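Local structure of cyanophycinase-like exopeptidase (actinobacterium SCGC AAA027-L06, 6NQC) at residues A[45-54]-A[143-151]; A[119-128]-A[155-166]. The protein probably hydrolyses peptide bonds as a serine peptidase of family S51, the family of cyanophycinase and aspartyl dipeptidase. All blocks are in the same frame, centred on the assembly; numbering follows the deposited sequence.

Contact 1: residues A[45-54]-A[143-151]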
ATOM      1  N   LEU A  45       7.831   2.484  -9.907  1.00 19.06           N
ATOM      2  CA  LEU A  45       6.718   1.545  -9.866  1.00 20.09           C
ATOM      3  C   LEU A  45       5.875   1.645 -11.128  1.00 16.16           C
ATOM      4  O   LEU A  45       5.365   0.626 -11.626  1.00 20.05           O
ATOM      5  CB  LEU A  45       5.839   1.826  -8.648  1.00 17.91           C
ATOM      6  CG  LEU A  45       6.421   1.541  -7.270  1.00 17.35           C
ATOM      7  CD1 LEU A  45       5.449   1.985  -6.148  1.00 22.44           C
ATOM      8  CD2 LEU A  45       6.714   0.061  -7.150  1.00 17.28           C
ATOM      9  N   ILE A  46       5.688   2.870 -11.646  1.00 18.01           N
ATOM     10  CA  ILE A  46       4.934   3.030 -12.882  1.00 18.94           C
ATOM     11  C   ILE A  46       5.700   2.410 -14.036  1.00 17.86           C
ATOM     12  O   ILE A  46       5.126   1.697 -14.880  1.00 15.47           O
ATOM     13  CB  ILE A  46       4.643   4.509 -13.160  1.00 16.81           C
ATOM     14  CG1 ILE A  46       3.729   5.046 -12.085  1.00 18.91           C
ATOM     15  CG2 ILE A  46       4.045   4.681 -14.560  1.00 21.99           C
ATOM     16  CD1 ILE A  46       3.753   6.553 -11.982  1.00 19.53           C
ATOM     17  N   GLU A  47       7.016   2.640 -14.059  1.00 21.01           N
ATOM     18  CA  GLU A  47       7.881   2.041 -15.075  1.00 26.77           C
ATOM     19  C   GLU A  47       7.847   0.518 -15.021  1.00 22.43           C
ATOM     20  O   GLU A  47       7.813  -0.135 -16.061  1.00 19.72           O
ATOM     21  CB  GLU A  47       9.304   2.554 -14.876  1.00 26.19           C
ATOM     22  CG  GLU A  47       9.465   4.004 -15.229  1.00 25.41           C
ATOM     23  CD  GLU A  47      10.871   4.527 -14.931  1.00 39.33           C
ATOM     24  OE1 GLU A  47      11.523   4.046 -13.978  1.00 41.79           O
ATOM     25  OE2 GLU A  47      11.317   5.423 -15.671  1.00 40.63           O
ATOM     26  N   ASP A  48       7.823  -0.060 -13.810  1.00 18.27           N
ATOM     27  CA  ASP A  48       7.734  -1.500 -13.687  1.00 16.13           C
ATOM     28  C   ASP A  48       6.478  -2.043 -14.372  1.00 20.24           C
ATOM     29  O   ASP A  48       6.521  -3.068 -15.069  1.00 19.24           O
ATOM     30  CB  ASP A  48       7.740  -1.888 -12.207  1.00 15.65           C
ATOM     31  CG  ASP A  48       9.128  -1.708 -11.527  1.00 28.33           C
ATOM     32  OD1 ASP A  48      10.151  -1.537 -12.219  1.00 23.71           O
ATOM     33  OD2 ASP A  48       9.192  -1.770 -10.273  1.00 23.91           O
ATOM     34  N   GLY A  49       5.336  -1.396 -14.151  1.00 23.21           N
ATOM     35  CA  GLY A  49       4.098  -1.890 -14.737  1.00 19.57           C
ATOM     36  C   GLY A  49       4.054  -1.647 -16.240  1.00 17.52           C
ATOM     37  O   GLY A  49       3.518  -2.466 -16.998  1.00 18.50           O
ATOM     38  N   ILE A  50       4.596  -0.512 -16.679  1.00 19.45           N
ATOM     39  CA  ILE A  50       4.728  -0.240 -18.111  1.00 21.01           C
ATOM     40  C   ILE A  50       5.529  -1.345 -18.793  1.00 24.39           C
ATOM     41  O   ILE A  50       5.138  -1.858 -19.844  1.00 23.25           O
ATOM     42  CB  ILE A  50       5.365   1.148 -18.324  1.00 23.92           C
ATOM     43  CG1 ILE A  50       4.326   2.258 -18.095  1.00 20.48           C
ATOM     44  CG2 ILE A  50       5.951   1.272 -19.757  1.00 31.14           C
ATOM     45  CD1 ILE A  50       4.909   3.672 -17.983  1.00 23.27           C
ATOM     46  N   ALA A  51       6.657  -1.739 -18.189  1.00 22.14           N
ATOM     47  CA  ALA A  51       7.501  -2.776 -18.770  1.00 23.83           C
ATOM     48  C   ALA A  51       6.743  -4.081 -18.896  1.00 24.07           C
ATOM     49  O   ALA A  51       6.986  -4.851 -19.827  1.00 26.23           O
ATOM     50  CB  ALA A  51       8.747  -2.961 -17.915  1.00 21.62           C
ATOM     51  N   ASN A  52       5.795  -4.340 -17.995  1.00 20.92           N
ATOM     52  CA  ASN A  52       4.952  -5.519 -18.071  1.00 19.87           C
ATOM     53  C   ASN A  52       3.759  -5.345 -18.998  1.00 25.52           C
ATOM     54  O   ASN A  52       2.916  -6.242 -19.054  1.00 24.61           O
ATOM     55  CB  ASN A  52       4.470  -5.900 -16.659  1.00 22.56           C
ATOM     56  CG  ASN A  52       5.537  -6.591 -15.845  1.00 25.92           C
ATOM     57  OD1 ASN A  52       6.388  -7.288 -16.390  1.00 26.96           O
ATOM     58  ND2 ASN A  52       5.498  -6.419 -14.529  1.00 21.78           N
ATOM     59  N   GLY A  53       3.669  -4.232 -19.725  1.00 24.26           N
ATOM     60  CA  GLY A  53       2.631  -4.044 -20.721  1.00 24.47           C
ATOM     61  C   GLY A  53       1.357  -3.359 -20.270  1.00 21.86           C
ATOM     62  O   GLY A  53       0.356  -3.418 -21.000  1.00 20.13           O
ATOM     63  N   LYS A  54       1.335  -2.746 -19.083  1.00 20.70           N
ATOM     64  CA  LYS A  54       0.135  -2.089 -18.583  1.00 22.69           C
ATOM     65  C   LYS A  54       0.063  -0.652 -19.087  1.00 18.93           C
ATOM     66  O   LYS A  54       1.088  -0.028 -19.355  1.00 17.91           O
ATOM     67  CB  LYS A  54       0.131  -2.107 -17.048  1.00 22.17           C
ATOM     68  CG  LYS A  54       0.048  -3.484 -16.441  1.00 21.92           C
ATOM     69  CD  LYS A  54      -1.307  -4.114 -16.685  1.00 26.56           C
ATOM     70  CE  LYS A  54      -1.419  -5.457 -15.939  1.00 16.11           C
ATOM     71  NZ  LYS A  54      -2.818  -5.979 -16.085  1.00 21.26           N
ATOM     72  N   ASN A 143      -5.038  -7.224 -11.744  1.00 19.10           N
ATOM     73  CA  ASN A 143      -4.067  -6.321 -12.359  1.00 17.17           C
ATOM     74  C   ASN A 143      -2.668  -6.550 -11.800  1.00 18.51           C
ATOM     75  O   ASN A 143      -1.682  -6.681 -12.548  1.00 16.51           O
ATOM     76  CB  ASN A 143      -4.514  -4.867 -12.160  1.00 16.57           C
ATOM     77  CG  ASN A 143      -3.641  -3.879 -12.934  1.00 19.48           C
ATOM     78  OD1 ASN A 143      -3.648  -3.850 -14.149  1.00 17.82           O
ATOM     79  ND2 ASN A 143      -2.899  -3.059 -12.216  1.00 23.95           N
ATOM     80  N   TRP A 144      -2.565  -6.654 -10.478  1.00 15.03           N
ATOM     81  CA  TRP A 144      -1.282  -6.905  -9.850  1.00 16.69           C
ATOM     82  C   TRP A 144      -0.720  -8.252 -10.278  1.00 18.60           C
ATOM     83  O   TRP A 144       0.463  -8.364 -10.633  1.00 20.96           O
ATOM     84  CB  TRP A 144      -1.447  -6.822  -8.326  1.00 18.96           C
ATOM     85  CG  TRP A 144      -0.239  -7.207  -7.573  1.00 20.48           C
ATOM     86  CD1 TRP A 144       1.013  -6.689  -7.710  1.00 18.47           C
ATOM     87  CD2 TRP A 144      -0.157  -8.201  -6.533  1.00 24.98           C
ATOM     88  NE1 TRP A 144       1.874  -7.320  -6.853  1.00 18.93           N
ATOM     89  CE2 TRP A 144       1.184  -8.248  -6.115  1.00 21.85           C
ATOM     90  CE3 TRP A 144      -1.085  -9.069  -5.946  1.00 22.35           C
ATOM     91  CZ2 TRP A 144       1.625  -9.108  -5.111  1.00 23.78           C
ATOM     92  CZ3 TRP A 144      -0.637  -9.928  -4.938  1.00 23.62           C
ATOM     93  CH2 TRP A 144       0.705  -9.934  -4.547  1.00 24.78           C
ATOM     94  N   GLN A 145      -1.550  -9.290 -10.240  1.00 18.73           N
ATOM     95  CA  GLN A 145      -1.076 -10.618 -10.598  1.00 21.22           C
ATOM     96  C   GLN A 145      -0.574 -10.660 -12.032  1.00 23.22           C
ATOM     97  O   GLN A 145       0.294 -11.479 -12.344  1.00 19.76           O
ATOM     98  CB  GLN A 145      -2.177 -11.641 -10.372  1.00 24.76           C
ATOM     99  CG  GLN A 145      -2.403 -11.916  -8.884  1.00 20.80           C
ATOM    100  CD  GLN A 145      -1.303 -12.768  -8.302  1.00 26.57           C
ATOM    101  OE1 GLN A 145      -0.958 -13.819  -8.879  1.00 22.62           O
ATOM    102  NE2 GLN A 145      -0.713 -12.322  -7.193  1.00 24.91           N
ATOM    103  N   SER A 146      -1.062  -9.769 -12.890  1.00 22.77           N
ATOM    104  CA  SER A 146      -0.668  -9.743 -14.290  1.00 21.85           C
ATOM    105  C   SER A 146       0.327  -8.619 -14.613  1.00 24.97           C
ATOM    106  O   SER A 146       0.470  -8.239 -15.786  1.00 22.25           O
ATOM    107  CB  SER A 146      -1.931  -9.668 -15.162  1.00 18.46           C
ATOM    108  OG  SER A 146      -2.651  -8.445 -14.983  1.00 23.27           O
ATOM    109  N   GLY A 147       1.024  -8.101 -13.617  1.00 20.65           N
ATOM    110  CA  GLY A 147       2.212  -7.292 -13.835  1.00 19.72           C
ATOM    111  C   GLY A 147       2.110  -5.843 -13.417  1.00 20.08           C
ATOM    112  O   GLY A 147       3.136  -5.122 -13.457  1.00 15.90           O
ATOM    113  N   GLY A 148       0.928  -5.361 -13.049  1.00 19.73           N
ATOM    114  CA  GLY A 148       0.795  -3.993 -12.599  1.00 19.25           C
ATOM    115  C   GLY A 148       1.332  -3.812 -11.187  1.00 17.25           C
ATOM    116  O   GLY A 148       1.190  -4.686 -10.327  1.00 18.88           O
ATOM    117  N   SER A 149       2.003  -2.678 -10.972  1.00 15.49           N
ATOM    118  CA  SER A 149       2.529  -2.364  -9.654  1.00 18.85           C
ATOM    119  C   SER A 149       1.384  -2.019  -8.693  1.00 14.69           C
ATOM    120  O   SER A 149       0.368  -1.429  -9.065  1.00 14.59           O
ATOM    121  CB  SER A 149       3.499  -1.185  -9.726  1.00 21.17           C
ATOM    122  OG  SER A 149       4.676  -1.587 -10.391  1.00 17.49           O
ATOM    123  N   LEU A 150       1.581  -2.370  -7.422  1.00 15.50           N
ATOM    124  CA  LEU A 150       0.619  -2.090  -6.369  1.00 13.12           C
ATOM    125  C   LEU A 150       1.380  -1.618  -5.136  1.00 14.37           C
ATOM    126  O   LEU A 150       2.395  -2.222  -4.755  1.00 16.82           O
ATOM    127  CB  LEU A 150      -0.211  -3.333  -6.035  1.00 16.73           C
ATOM    128  CG  LEU A 150      -1.241  -3.251  -4.905  1.00 20.21           C
ATOM    129  CD1 LEU A 150      -2.356  -2.325  -5.352  1.00 20.45           C
ATOM    130  CD2 LEU A 150      -1.841  -4.611  -4.639  1.00 24.90           C
ATOM    131  N   ALA A 151       0.908  -0.517  -4.541  1.00 16.76           N
ATOM    132  CA  ALA A 151       1.552   0.074  -3.384  1.00 15.02           C
ATOM    133  C   ALA A 151       0.489   0.580  -2.429  1.00 15.95           C
ATOM    134  O   ALA A 151      -0.631   0.906  -2.830  1.00 14.65           O
ATOM    135  CB  ALA A 151       2.518   1.212  -3.805  1.00 12.99           C
TER
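S149 and L45 meet through the serine hydroxyl, which gives its proton to the backbone O of L45; OG to O is 2.6 Å. That carbonyl also accepts from G49 N one helical turn on, so two donors grip it. A serine, small and polar, suits a strand that faces a helix backbone this closely. Three more hydrogen bonds join the end of one helix to the end of the other. N52 sends ND2 to G147 O at 2.9 Å, nearly straight (165° at the hydrogen) and on a lone pair in the carbonyl plane. A bend at chi2 (-69°) carries K54 across G148, CG to CA 3.9 Å, toward the end of helix 135-145. There NZ bonds to S146 OG at 2.7 Å. It also reaches N143 OD1 at 3.0 Å, from above the amide carbonyl plane.

The CA atoms of G49 and G148 approach to 4.5 Å. Glycine is needed at G147, where a CB would fall on N52 CB, and at G148, where it would strike N143 ND2. G147 also takes positive phi as the C-prime residue of a Schellman motif; G53, whose backbone angles require glycine, likewise ends helix 39-51. L45 CD1 lies against A151 CB at 3.8 Å.

The contact thus seats the C-terminal end of helix 39-51 on the turn from helix 135-145 into strand 149-153. Strand 116-119 lies alongside, with L116 against S149; N143 ND2 bonds to A114 O, and D48 OD2 makes a salt bridge with R226 and a hydrogen bond with S25 OG.

Contact 2: residues A[119-128]-A[155-166]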
ATOM      1  N   PHE A 119      -2.847   2.730  -2.896  1.00 15.69           N
ATOM      2  CA  PHE A 119      -3.744   3.025  -1.781  1.00 15.34           C
ATOM      3  C   PHE A 119      -3.105   4.110  -0.918  1.00 14.96           C
ATOM      4  O   PHE A 119      -2.071   3.873  -0.295  1.00 14.47           O
ATOM      5  CB  PHE A 119      -4.013   1.789  -0.911  1.00 15.70           C
ATOM      6  CG  PHE A 119      -4.757   0.703  -1.606  1.00 16.84           C
ATOM      7  CD1 PHE A 119      -6.044   0.911  -2.065  1.00 20.57           C
ATOM      8  CD2 PHE A 119      -4.184  -0.541  -1.775  1.00 21.33           C
ATOM      9  CE1 PHE A 119      -6.750  -0.114  -2.705  1.00 20.22           C
ATOM     10  CE2 PHE A 119      -4.865  -1.560  -2.424  1.00 27.13           C
ATOM     11  CZ  PHE A 119      -6.159  -1.345  -2.902  1.00 19.67           C
ATOM     12  N   SER A 120      -3.712   5.294  -0.855  1.00 13.82           N
ATOM     13  CA  SER A 120      -3.201   6.327   0.037  1.00 14.62           C
ATOM     14  C   SER A 120      -3.745   6.125   1.458  1.00 17.18           C
ATOM     15  O   SER A 120      -4.531   5.206   1.739  1.00 19.39           O
ATOM     16  CB  SER A 120      -3.523   7.719  -0.494  1.00 16.20           C
ATOM     17  OG  SER A 120      -4.886   7.831  -0.852  1.00 18.12           O
ATOM     18  N   GLY A 121      -3.275   6.982   2.361  1.00 18.01           N
ATOM     19  CA  GLY A 121      -3.482   6.806   3.785  1.00 16.75           C
ATOM     20  C   GLY A 121      -4.877   7.241   4.267  1.00 17.14           C
ATOM     21  O   GLY A 121      -5.689   7.809   3.535  1.00 19.75           O
ATOM     22  N   GLY A 122      -5.133   6.926   5.528  1.00 15.25           N
ATOM     23  CA  GLY A 122      -6.388   7.172   6.185  1.00 20.75           C
ATOM     24  C   GLY A 122      -6.649   6.127   7.264  1.00 17.37           C
ATOM     25  O   GLY A 122      -5.798   5.844   8.104  1.00 16.32           O
ATOM     26  N   ASP A 123      -7.843   5.570   7.260  1.00 18.93           N
ATOM     27  CA  ASP A 123      -8.282   4.621   8.276  1.00 18.31           C
ATOM     28  C   ASP A 123      -8.142   3.210   7.704  1.00 17.23           C
ATOM     29  O   ASP A 123      -8.843   2.861   6.748  1.00 14.40           O
ATOM     30  CB  ASP A 123      -9.728   4.930   8.664  1.00 19.31           C
ATOM     31  CG  ASP A 123     -10.318   3.928   9.652  1.00 23.52           C
ATOM     32  OD1 ASP A 123      -9.669   2.927  10.006  1.00 21.83           O
ATOM     33  OD2 ASP A 123     -11.458   4.169  10.044  1.00 24.98           O
ATOM     34  N   PRO A 124      -7.229   2.388   8.223  1.00 18.84           N
ATOM     35  CA  PRO A 124      -7.048   1.065   7.645  1.00 17.62           C
ATOM     36  C   PRO A 124      -8.248   0.170   7.858  1.00 15.89           C
ATOM     37  O   PRO A 124      -8.522  -0.677   7.010  1.00 17.90           O
ATOM     38  CB  PRO A 124      -5.801   0.533   8.372  1.00 15.65           C
ATOM     39  CG  PRO A 124      -5.863   1.203   9.676  1.00 17.56           C
ATOM     40  CD  PRO A 124      -6.413   2.580   9.442  1.00 18.57           C
ATOM     41  N   HIS A 125      -8.994   0.346   8.948  1.00 19.55           N
ATOM     42  CA  HIS A 125     -10.170  -0.491   9.146  1.00 19.71           C
ATOM     43  C   HIS A 125     -11.233  -0.169   8.108  1.00 20.92           C
ATOM     44  O   HIS A 125     -11.851  -1.089   7.546  1.00 17.10           O
ATOM     45  CB  HIS A 125     -10.680  -0.324  10.567  1.00 18.38           C
ATOM     46  CG  HIS A 125      -9.662  -0.727  11.578  1.00 18.51           C
ATOM     47  ND1 HIS A 125      -9.419  -2.046  11.890  1.00 18.83           N
ATOM     48  CD2 HIS A 125      -8.776   0.005  12.301  1.00 24.10           C
ATOM     49  CE1 HIS A 125      -8.453  -2.107  12.795  1.00 23.23           C
ATOM     50  NE2 HIS A 125      -8.041  -0.880  13.057  1.00 23.93           N
ATOM     51  N   TYR A 126     -11.436   1.117   7.814  1.00 18.55           N
ATOM     52  CA  TYR A 126     -12.410   1.486   6.797  1.00 17.09           C
ATOM     53  C   TYR A 126     -11.957   1.026   5.411  1.00 16.29           C
ATOM     54  O   TYR A 126     -12.773   0.543   4.617  1.00 18.23           O
ATOM     55  CB  TYR A 126     -12.657   2.992   6.827  1.00 15.77           C
ATOM     56  CG  TYR A 126     -13.810   3.436   5.950  1.00 19.31           C
ATOM     57  CD1 TYR A 126     -15.120   3.173   6.307  1.00 22.12           C
ATOM     58  CD2 TYR A 126     -13.574   4.132   4.754  1.00 13.17           C
ATOM     59  CE1 TYR A 126     -16.187   3.569   5.513  1.00 22.00           C
ATOM     60  CE2 TYR A 126     -14.628   4.529   3.929  1.00 17.16           C
ATOM     61  CZ  TYR A 126     -15.940   4.242   4.321  1.00 23.93           C
ATOM     62  OH  TYR A 126     -17.006   4.622   3.529  1.00 23.72           O
ATOM     63  N   LEU A 127     -10.658   1.181   5.104  1.00 15.26           N
ATOM     64  CA  LEU A 127     -10.156   0.754   3.811  1.00 17.33           C
ATOM     65  C   LEU A 127     -10.467  -0.714   3.608  1.00 15.90           C
ATOM     66  O   LEU A 127     -11.066  -1.105   2.598  1.00 18.12           O
ATOM     67  CB  LEU A 127      -8.652   1.002   3.708  1.00 17.97           C
ATOM     68  CG  LEU A 127      -7.998   0.501   2.397  1.00 15.45           C
ATOM     69  CD1 LEU A 127      -8.797   0.981   1.172  1.00 17.11           C
ATOM     70  CD2 LEU A 127      -6.553   0.944   2.303  1.00 12.63           C
ATOM     71  N   ALA A 128     -10.091  -1.544   4.592  1.00 19.34           N
ATOM     72  CA  ALA A 128     -10.309  -2.976   4.506  1.00 12.26           C
ATOM     73  C   ALA A 128     -11.794  -3.324   4.405  1.00 17.42           C
ATOM     74  O   ALA A 128     -12.209  -4.087   3.517  1.00 19.56           O
ATOM     75  CB  ALA A 128      -9.712  -3.660   5.737  1.00 15.01           C
ATOM     76  N   ALA A 155      -1.984   3.472   6.193  1.00 17.06           N
ATOM     77  CA  ALA A 155      -3.135   2.578   6.223  1.00 16.67           C
ATOM     78  C   ALA A 155      -3.142   1.659   5.020  1.00 15.67           C
ATOM     79  O   ALA A 155      -3.596   0.510   5.106  1.00 14.71           O
ATOM     80  CB  ALA A 155      -4.448   3.356   6.269  1.00 15.36           C
ATOM     81  N   GLY A 156      -2.709   2.180   3.858  1.00 16.01           N
ATOM     82  CA  GLY A 156      -2.725   1.388   2.643  1.00 17.24           C
ATOM     83  C   GLY A 156      -1.757   0.231   2.660  1.00 15.98           C
ATOM     84  O   GLY A 156      -1.977  -0.786   1.998  1.00 15.50           O
ATOM     85  N   ALA A 157      -0.671   0.373   3.397  1.00 14.81           N
ATOM     86  CA  ALA A 157       0.231  -0.738   3.612  1.00 16.52           C
ATOM     87  C   ALA A 157      -0.320  -1.723   4.644  1.00 14.58           C
ATOM     88  O   ALA A 157      -0.153  -2.942   4.506  1.00 16.67           O
ATOM     89  CB  ALA A 157       1.592  -0.207   4.039  1.00 12.95           C
ATOM     90  N   MET A 158      -0.995  -1.226   5.687  1.00 15.05           N
ATOM     91  CA  MET A 158      -1.493  -2.120   6.745  1.00 12.27           C
ATOM     92  C   MET A 158      -2.523  -3.103   6.209  1.00 14.86           C
ATOM     93  O   MET A 158      -2.590  -4.266   6.649  1.00 14.75           O
ATOM     94  CB  MET A 158      -2.088  -1.292   7.893  1.00 15.92           C
ATOM     95  CG  MET A 158      -1.045  -0.408   8.596  1.00 16.31           C
ATOM     96  SD  MET A 158      -1.731   0.725   9.819  1.00 19.85           S
ATOM     97  CE  MET A 158      -2.393  -0.461  11.021  1.00 22.40           C
ATOM     98  N   VAL A 159      -3.339  -2.670   5.245  1.00 15.05           N
ATOM     99  CA  VAL A 159      -4.445  -3.536   4.844  1.00 16.73           C
ATOM    100  C   VAL A 159      -4.006  -4.636   3.885  1.00 18.18           C
ATOM    101  O   VAL A 159      -4.811  -5.504   3.541  1.00 16.27           O
ATOM    102  CB  VAL A 159      -5.590  -2.762   4.171  1.00 13.35           C
ATOM    103  CG1 VAL A 159      -6.194  -1.722   5.118  1.00 16.68           C
ATOM    104  CG2 VAL A 159      -5.074  -2.072   2.912  1.00 16.08           C
ATOM    105  N   LEU A 160      -2.745  -4.651   3.464  1.00 14.73           N
ATOM    106  CA  LEU A 160      -2.266  -5.692   2.559  1.00 16.11           C
ATOM    107  C   LEU A 160      -1.982  -7.022   3.281  1.00 17.06           C
ATOM    108  O   LEU A 160      -1.917  -8.062   2.614  1.00 18.04           O
ATOM    109  CB  LEU A 160      -1.005  -5.195   1.822  1.00 12.67           C
ATOM    110  CG  LEU A 160      -1.197  -3.884   1.052  1.00 12.32           C
ATOM    111  CD1 LEU A 160       0.048  -3.434   0.347  1.00 17.06           C
ATOM    112  CD2 LEU A 160      -2.383  -4.022   0.098  1.00 15.38           C
ATOM    113  N   SER A 161      -1.835  -6.996   4.608  0.60 15.87           N
ATOM    114  CA  SER A 161      -1.667  -8.196   5.415  0.60 16.44           C
ATOM    115  C   SER A 161      -3.004  -8.927   5.568  0.60 17.46           C
ATOM    116  O   SER A 161      -4.057  -8.484   5.086  0.60 15.88           O
ATOM    117  CB  SER A 161      -1.145  -7.836   6.807  0.60 16.45           C
ATOM    118  OG  SER A 161       0.174  -7.344   6.753  0.60 16.53           O
ATOM    119  N   THR A 162      -2.956 -10.054   6.286  1.00 17.16           N
ATOM    120  CA  THR A 162      -4.179 -10.817   6.525  1.00 18.07           C
ATOM    121  C   THR A 162      -5.060 -10.129   7.564  1.00 16.51           C
ATOM    122  O   THR A 162      -6.283 -10.256   7.510  1.00 14.37           O
ATOM    123  CB  THR A 162      -3.874 -12.255   7.023  1.00 13.10           C
ATOM    124  OG1 THR A 162      -3.111 -12.195   8.248  1.00 15.25           O
ATOM    125  CG2 THR A 162      -3.146 -13.054   5.968  1.00 19.14           C
ATOM    126  N   HIS A 163      -4.459  -9.371   8.487  1.00 14.88           N
ATOM    127  CA  HIS A 163      -5.168  -8.775   9.608  1.00 14.24           C
ATOM    128  C   HIS A 163      -4.656  -7.379   9.912  1.00 15.80           C
ATOM    129  O   HIS A 163      -3.470  -7.078   9.725  1.00 15.28           O
ATOM    130  CB  HIS A 163      -5.047  -9.645  10.852  1.00 16.15           C
ATOM    131  CG  HIS A 163      -5.643 -11.001  10.656  1.00 18.15           C
ATOM    132  ND1 HIS A 163      -4.964 -12.007  10.020  1.00 20.29           N
ATOM    133  CD2 HIS A 163      -6.884 -11.479  10.917  1.00 24.34           C
ATOM    134  CE1 HIS A 163      -5.747 -13.068   9.942  1.00 22.72           C
ATOM    135  NE2 HIS A 163      -6.918 -12.768  10.468  1.00 24.87           N
ATOM    136  N   VAL A 164      -5.563  -6.553  10.424  1.00 16.91           N
ATOM    137  CA  VAL A 164      -5.278  -5.157  10.752  1.00 12.78           C
ATOM    138  C   VAL A 164      -5.543  -4.978  12.241  1.00 16.86           C
ATOM    139  O   VAL A 164      -6.676  -5.205  12.681  1.00 15.59           O
ATOM    140  CB  VAL A 164      -6.133  -4.179   9.934  1.00 15.55           C
ATOM    141  CG1 VAL A 164      -5.830  -2.779  10.352  1.00 17.01           C
ATOM    142  CG2 VAL A 164      -5.884  -4.408   8.402  1.00 20.09           C
ATOM    143  N   PRO A 165      -4.553  -4.556  13.043  1.00 16.21           N
ATOM    144  CA  PRO A 165      -4.766  -4.475  14.504  1.00 15.78           C
ATOM    145  C   PRO A 165      -5.773  -3.400  14.856  1.00 18.02           C
ATOM    146  O   PRO A 165      -5.794  -2.332  14.249  1.00 18.28           O
ATOM    147  CB  PRO A 165      -3.395  -4.088  15.045  1.00 18.35           C
ATOM    148  CG  PRO A 165      -2.742  -3.371  13.849  1.00 14.07           C
ATOM    149  CD  PRO A 165      -3.210  -4.093  12.660  1.00 13.34           C
ATOM    150  N   ASN A 166      -6.599  -3.693  15.847  1.00 16.92           N
ATOM    151  CA  ASN A 166      -7.587  -2.741  16.357  1.00 23.47           C
ATOM    152  C   ASN A 166      -7.261  -2.377  17.799  1.00 26.21           C
ATOM    153  O   ASN A 166      -7.573  -3.144  18.729  1.00 19.62           O
ATOM    154  CB  ASN A 166      -9.008  -3.296  16.249  1.00 23.78           C
ATOM    155  CG  ASN A 166     -10.069  -2.215  16.431  1.00 31.97           C
ATOM    156  OD1 ASN A 166      -9.867  -1.254  17.176  1.00 34.65           O
ATOM    157  ND2 ASN A 166     -11.202  -2.373  15.761  1.00 31.13           N
TER
HETATM  158  O   HOH W   1      -2.840   6.213   7.235  1.00 22.69           O
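The CA atoms of F119 and G156 lie 4.8 Å apart, and those of P124 and A155 come closer still, at 4.4 Å. Segment 119-128 leaves a strand, turns through G121 and G122 and enters helix 124-131, while segment 155-166 passes from a short helix through a type I turn at M158 to S161. Water 1 bridges the two backbones, accepting from G122 N and A155 N. D123 caps the new helix with weak bonds from H125 N and Y126 N to its OD1. G156 suits its place because a CB there would collide with F119 O.

Small and apolar side chains fill the interface. A155 CB tucks beneath the start of the helix, 3.5 Å from P124 N, and the proline ring lies alongside M158, pointing the same way. V159 CG1 lies against P124 O, A128 CB and the L127 stem, while V159 CG2 meets L127 CD2 at 3.4 Å, a tight pair whose side chains cross at about a right angle. H125 is sandwiched. V164 CG1, set anti to its own backbone N (chi1 178°), makes a CH-pi contact over one ring face, 4.0 Å from the centroid, and N166 ND2 lies over the opposite face, while N166 OD1 accepts from R168 N. P165 O sits at the ring edge, and ND1 bonds to T175, which helps fix the ring's rotation.

Shape therefore does most of the work: no clear hydrogen bond runs directly between the segments, and a water accepts from both backbones beside their closest approach. G156 O is buried with no partner in the model. G156 itself lies in a GxSxG pattern consistent with a nucleophile elbow, just after strand 149-153.

In the fold
Both contacts are largely buried, but the centre of contact 2 lies about 8 Å from the centre of the chain, that of contact 1 about 14 Å, and their own centres are about 21 Å apart. They share a frame: strand 149-153 starts in contact 1 and leads into helix 155-158 of contact 2, and helices 124-131 and 135-145 are consecutive. They also touch directly, where A151 O probably bonds to F119 N between adjacent parallel strands and L150 packs on F119. Contact 1, at the strand's beginning, is fastened by side-chain hydrogen bonds to helix and loop groups; contact 2, beyond its far end, relies on apolar packing and a bridging water.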